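Local atomic coordinates of (S)-ureidoglycine aminohydrolase (Escherichia coli, PDB entry 1RC6), a protein that catalyses the manganese-dependent, stereospecific deamination of (S)-ureidoglycine to (S)-ureidoglycolate and ammonia, a step in allantoin breakdown for anaerobic nitrogen supply. Residues Y110-P113 and G114-M117; F170-E174 and L175-M179. All coordinates share one frame; numbering follows the deposited sequence.

Contact 1: residues Y110-P113 and G114-M117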
loop_
_atom_site.group_PDB
_atom_site.type_symbol
_atom_site.label_atom_id
_atom_site.label_comp_id
_atom_site.label_asym_id
_atom_site.label_seq_id
_atom_site.Cartn_x
_atom_site.Cartn_y
_atom_site.Cartn_z
ATOM N N TYR A 110 -8.955 -7.886 -0.132
ATOM C CA TYR A 110 -7.889 -8.777 -0.568
ATOM C C TYR A 110 -8.492 -9.873 -1.442
ATOM O O TYR A 110 -9.562 -10.394 -1.146
ATOM C CB TYR A 110 -7.173 -9.427 0.628
ATOM C CG TYR A 110 -6.289 -10.587 0.207
ATOM C CD1 TYR A 110 -6.826 -11.848 -0.014
ATOM C CD2 TYR A 110 -4.936 -10.394 -0.090
ATOM C CE1 TYR A 110 -6.052 -12.886 -0.535
ATOM C CE2 TYR A 110 -4.154 -11.424 -0.606
ATOM C CZ TYR A 110 -4.722 -12.667 -0.832
ATOM O OH TYR A 110 -3.976 -13.680 -1.384
ATOM N N CYS A 111 -7.805 -10.222 -2.516
ATOM C CA CYS A 111 -8.269 -11.280 -3.402
ATOM C C CYS A 111 -7.196 -12.341 -3.607
ATOM O O CYS A 111 -6.067 -12.029 -3.993
ATOM C CB CYS A 111 -8.654 -10.726 -4.775
ATOM S SG CYS A 111 -10.163 -9.738 -4.813
ATOM N N PRO A 112 -7.534 -13.616 -3.346
ATOM C CA PRO A 112 -6.550 -14.682 -3.535
ATOM C C PRO A 112 -6.259 -14.763 -5.020
ATOM O O PRO A 112 -6.934 -14.136 -5.822
ATOM C CB PRO A 112 -7.277 -15.919 -3.020
ATOM C CG PRO A 112 -8.713 -15.616 -3.363
ATOM C CD PRO A 112 -8.828 -14.174 -2.910
ATOM N N PRO A 113 -5.246 -15.543 -5.403
ATOM C CA PRO A 113 -4.854 -15.716 -6.805
ATOM C C PRO A 113 -6.021 -16.114 -7.686
ATOM O O PRO A 113 -6.840 -16.939 -7.300
ATOM C CB PRO A 113 -3.820 -16.825 -6.742
ATOM C CG PRO A 113 -3.235 -16.654 -5.394
ATOM C CD PRO A 113 -4.423 -16.387 -4.524
ATOM N N GLY A 114 -6.095 -15.517 -8.869
ATOM C CA GLY A 114 -7.154 -15.850 -9.801
ATOM C C GLY A 114 -8.430 -15.039 -9.714
ATOM O O GLY A 114 -9.034 -14.729 -10.748
ATOM N N SER A 115 -8.856 -14.694 -8.501
ATOM C CA SER A 115 -10.078 -13.928 -8.342
ATOM C C SER A 115 -9.947 -12.475 -8.754
ATOM O O SER A 115 -9.687 -11.614 -7.924
ATOM C CB SER A 115 -10.572 -14.003 -6.902
ATOM O OG SER A 115 -10.941 -15.324 -6.569
ATOM N N LEU A 116 -10.119 -12.211 -10.047
ATOM C CA LEU A 116 -10.071 -10.862 -10.574
ATOM C C LEU A 116 -10.919 -9.926 -9.729
ATOM O O LEU A 116 -11.954 -10.317 -9.176
ATOM C CB LEU A 116 -10.595 -10.844 -11.993
ATOM C CG LEU A 116 -9.542 -10.968 -13.094
ATOM C CD1 LEU A 116 -8.453 -11.940 -12.678
ATOM C CD2 LEU A 116 -10.234 -11.376 -14.390
ATOM N N MET A 117 -10.476 -8.680 -9.638
ATOM C CA MET A 117 -11.164 -7.665 -8.852
ATOM C C MET A 117 -11.564 -6.510 -9.767
ATOM O O MET A 117 -10.845 -6.183 -10.717
ATOM C CB MET A 117 -10.221 -7.161 -7.764
ATOM C CG MET A 117 -10.590 -5.827 -7.157
ATOM S SD MET A 117 -9.210 -5.047 -6.241
ATOM C CE MET A 117 -8.814 -6.328 -4.997
#
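Pro112 and Ser115 bracket a type II beta turn in which the chain, leaving the strand at Cys111, doubles back on itself. Pro113 and Gly114 fill the two central positions; Gly114, with phi near 90°, sits where a side chain would be jammed against the carbonyl oxygen of Pro113. The closing bond is weak: Ser115 N reaches Pro112 O at 3.3 Å, with an N-H...O angle of 145°. Ser115 is also the centre of an inverse gamma turn, marked by a weak bond from Leu116 N to Gly114 O. Next to the turn, Cys111 CB lies 3.4 Å from Ser115 O. With chi1 at -71°, the thiol swings anti to the carbonyl carbon, and Cys111 SG comes to rest 3.7 Å from Met117 CE. The methionine chain bends at chi3, bringing CE back to the sulfur of Cys111, while its CB also lies against that sulfur. Ser115 OG passes 3.9 Å from Pro112 CG, but its hydrogen bond goes to Glu97. Cys111 and Met117 both pack on Thr83 of strand 81-89; the type II Pro-Gly turn makes the connection between strands 107-111 and 118-121 in the N-terminal cupin domain.

Contact 2: residues F170-E174 and L175-M179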
loop_
_atom_site.group_PDB
_atom_site.type_symbol
_atom_site.label_atom_id
_atom_site.label_comp_id
_atom_site.label_asym_id
_atom_site.label_seq_id
_atom_site.Cartn_x
_atom_site.Cartn_y
_atom_site.Cartn_z
ATOM N N PHE A 170 -4.017 -6.442 8.603
ATOM C CA PHE A 170 -5.122 -6.548 7.667
ATOM C C PHE A 170 -5.523 -7.940 7.247
ATOM O O PHE A 170 -6.678 -8.173 6.926
ATOM C CB PHE A 170 -4.788 -5.760 6.411
ATOM C CG PHE A 170 -5.098 -4.311 6.509
ATOM C CD1 PHE A 170 -6.324 -3.827 6.098
ATOM C CD2 PHE A 170 -4.160 -3.421 7.015
ATOM C CE1 PHE A 170 -6.616 -2.467 6.188
ATOM C CE2 PHE A 170 -4.446 -2.057 7.109
ATOM C CZ PHE A 170 -5.677 -1.582 6.695
ATOM N N LEU A 171 -4.573 -8.862 7.241
ATOM C CA LEU A 171 -4.843 -10.211 6.777
ATOM C C LEU A 171 -4.593 -11.295 7.799
ATOM O O LEU A 171 -3.945 -11.075 8.807
ATOM C CB LEU A 171 -3.990 -10.481 5.526
ATOM C CG LEU A 171 -4.510 -10.093 4.133
ATOM C CD1 LEU A 171 -5.415 -8.871 4.190
ATOM C CD2 LEU A 171 -3.330 -9.861 3.210
ATOM N N PRO A 172 -5.125 -12.495 7.551
ATOM C CA PRO A 172 -4.928 -13.611 8.484
ATOM C C PRO A 172 -3.440 -13.980 8.508
ATOM O O PRO A 172 -2.745 -13.791 7.515
ATOM C CB PRO A 172 -5.793 -14.724 7.874
ATOM C CG PRO A 172 -6.863 -13.980 7.157
ATOM C CD PRO A 172 -6.108 -12.847 6.509
ATOM N N LYS A 173 -2.963 -14.515 9.625
ATOM C CA LYS A 173 -1.560 -14.904 9.760
ATOM C C LYS A 173 -1.273 -16.316 9.250
ATOM O O LYS A 173 -0.122 -16.688 9.084
ATOM C CB LYS A 173 -1.139 -14.817 11.226
ATOM C CG LYS A 173 -1.638 -13.572 11.936
ATOM C CD LYS A 173 -0.894 -12.328 11.495
ATOM C CE LYS A 173 0.274 -12.048 12.422
ATOM N NZ LYS A 173 -0.183 -11.716 13.806
ATOM N N GLU A 174 -2.315 -17.106 9.014
ATOM C CA GLU A 174 -2.163 -18.479 8.533
ATOM C C GLU A 174 -1.269 -18.616 7.299
ATOM O O GLU A 174 -1.282 -17.772 6.400
ATOM C CB GLU A 174 -3.539 -19.093 8.222
ATOM C CG GLU A 174 -4.317 -19.605 9.425
ATOM C CD GLU A 174 -4.547 -18.542 10.488
ATOM O OE1 GLU A 174 -5.159 -17.498 10.175
ATOM O OE2 GLU A 174 -4.117 -18.756 11.644
ATOM N N LEU A 175 -0.521 -19.710 7.253
ATOM C CA LEU A 175 0.383 -19.982 6.151
ATOM C C LEU A 175 -0.307 -19.919 4.810
ATOM O O LEU A 175 0.355 -19.869 3.771
ATOM C CB LEU A 175 1.021 -21.357 6.314
ATOM C CG LEU A 175 1.721 -21.613 7.652
ATOM C CD1 LEU A 175 2.374 -22.975 7.618
ATOM C CD2 LEU A 175 2.752 -20.526 7.921
ATOM N N GLY A 176 -1.638 -19.946 4.827
ATOM C CA GLY A 176 -2.384 -19.874 3.584
ATOM C C GLY A 176 -1.989 -18.575 2.917
ATOM O O GLY A 176 -1.914 -18.478 1.675
ATOM N N PHE A 177 -1.718 -17.578 3.760
ATOM C CA PHE A 177 -1.307 -16.267 3.289
ATOM C C PHE A 177 0.213 -16.150 3.253
ATOM O O PHE A 177 0.906 -16.596 4.163
ATOM C CB PHE A 177 -1.901 -15.180 4.179
ATOM C CG PHE A 177 -3.383 -14.997 4.003
ATOM C CD1 PHE A 177 -3.881 -13.952 3.236
ATOM C CD2 PHE A 177 -4.279 -15.897 4.568
ATOM C CE1 PHE A 177 -5.252 -13.812 3.032
ATOM C CE2 PHE A 177 -5.636 -15.766 4.372
ATOM C CZ PHE A 177 -6.127 -14.724 3.603
ATOM N N ASP A 178 0.720 -15.552 2.181
ATOM C CA ASP A 178 2.145 -15.368 2.002
ATOM C C ASP A 178 2.499 -13.878 2.069
ATOM O O ASP A 178 3.563 -13.465 1.619
ATOM C CB ASP A 178 2.568 -15.956 0.656
ATOM C CG ASP A 178 2.017 -15.176 -0.521
ATOM O OD1 ASP A 178 1.198 -14.256 -0.306
ATOM O OD2 ASP A 178 2.404 -15.493 -1.669
ATOM N N MET A 179 1.602 -13.072 2.628
ATOM C CA MET A 179 1.851 -11.640 2.748
ATOM C C MET A 179 0.898 -11.047 3.756
ATOM O O MET A 179 0.052 -11.742 4.301
ATOM C CB MET A 179 1.630 -10.935 1.412
ATOM C CG MET A 179 0.236 -11.133 0.887
ATOM S SD MET A 179 -0.412 -9.721 -0.009
ATOM C CE MET A 179 -0.109 -10.204 -1.560
#
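Phe177 lies folded back over Pro172, Pro172 CD standing 3.6 Å from the centroid of the Phe177 ring and 18° off its normal, a CH-pi contact offset toward the rim. Pro172 CG adds to it, 3.5 Å from Phe177 CE2. The side chains of Leu171 and Phe177 cross at about a right angle, Leu171 CG 3.9 Å from Phe177 CE1, and Leu171 CD2 runs on to Met179, 4.3 Å from Met179 SD. Phe177 CG is anti to its own carbonyl carbon, which turns the ring back over the proline. Its backbone is tied down as well: Phe177 N donates to Glu174 O at 2.7 Å, the N-H...O angle 156° and the donor tilted 33° from the carbonyl plane. Glu174 O also sits in the plane of the ring at its edge, and lies 3.5 Å from Phe177 CB. These residues form the loop between strands 166-169 and 179-186, neighbours in an antiparallel sheet of this two-cupin protein, and the bond to Glu174 pins the bend where the chain reverses. Further out, Trp145 meets the Phe177 ring edge-to-face, and Val147 touches both the proline and the phenylalanine. Replacing Phe177 with an alanine would probably uncover the face of Pro172 and open a gap beside Leu171 and Trp145. Gly176 O is bonded to Tyr136 OH, Phe177 O to Asn256, and Asp178 OD2 to Val137 N. The side chain of Met179 lies about 7 Å from that of Lys253, which probably binds the substrate, as in related enzymes.

Following the chain from the N terminus, contact 1 comes first, closing the turn after strand 107-111 in the six-stranded sheet. Contact 2 follows in series, neither nested nor crossed, and closes the loop that joins strands 166-169 and 179-186 of the seven-stranded sheet. Their centres are about 14 Å apart, yet they touch through Tyr110, whose CB points away from 114-117. Tyr110 CD2 lies 3.7 Å from Leu171 CD2, and Tyr110 CE1 3.8 Å from Phe177 CE1, the two ring planes inclined at about 55°. Tyr110 OH bonds to Glu82 in its own sheet, while the ring packing joins the end of strand 107-111 to the 170-179 loop of the other sheet.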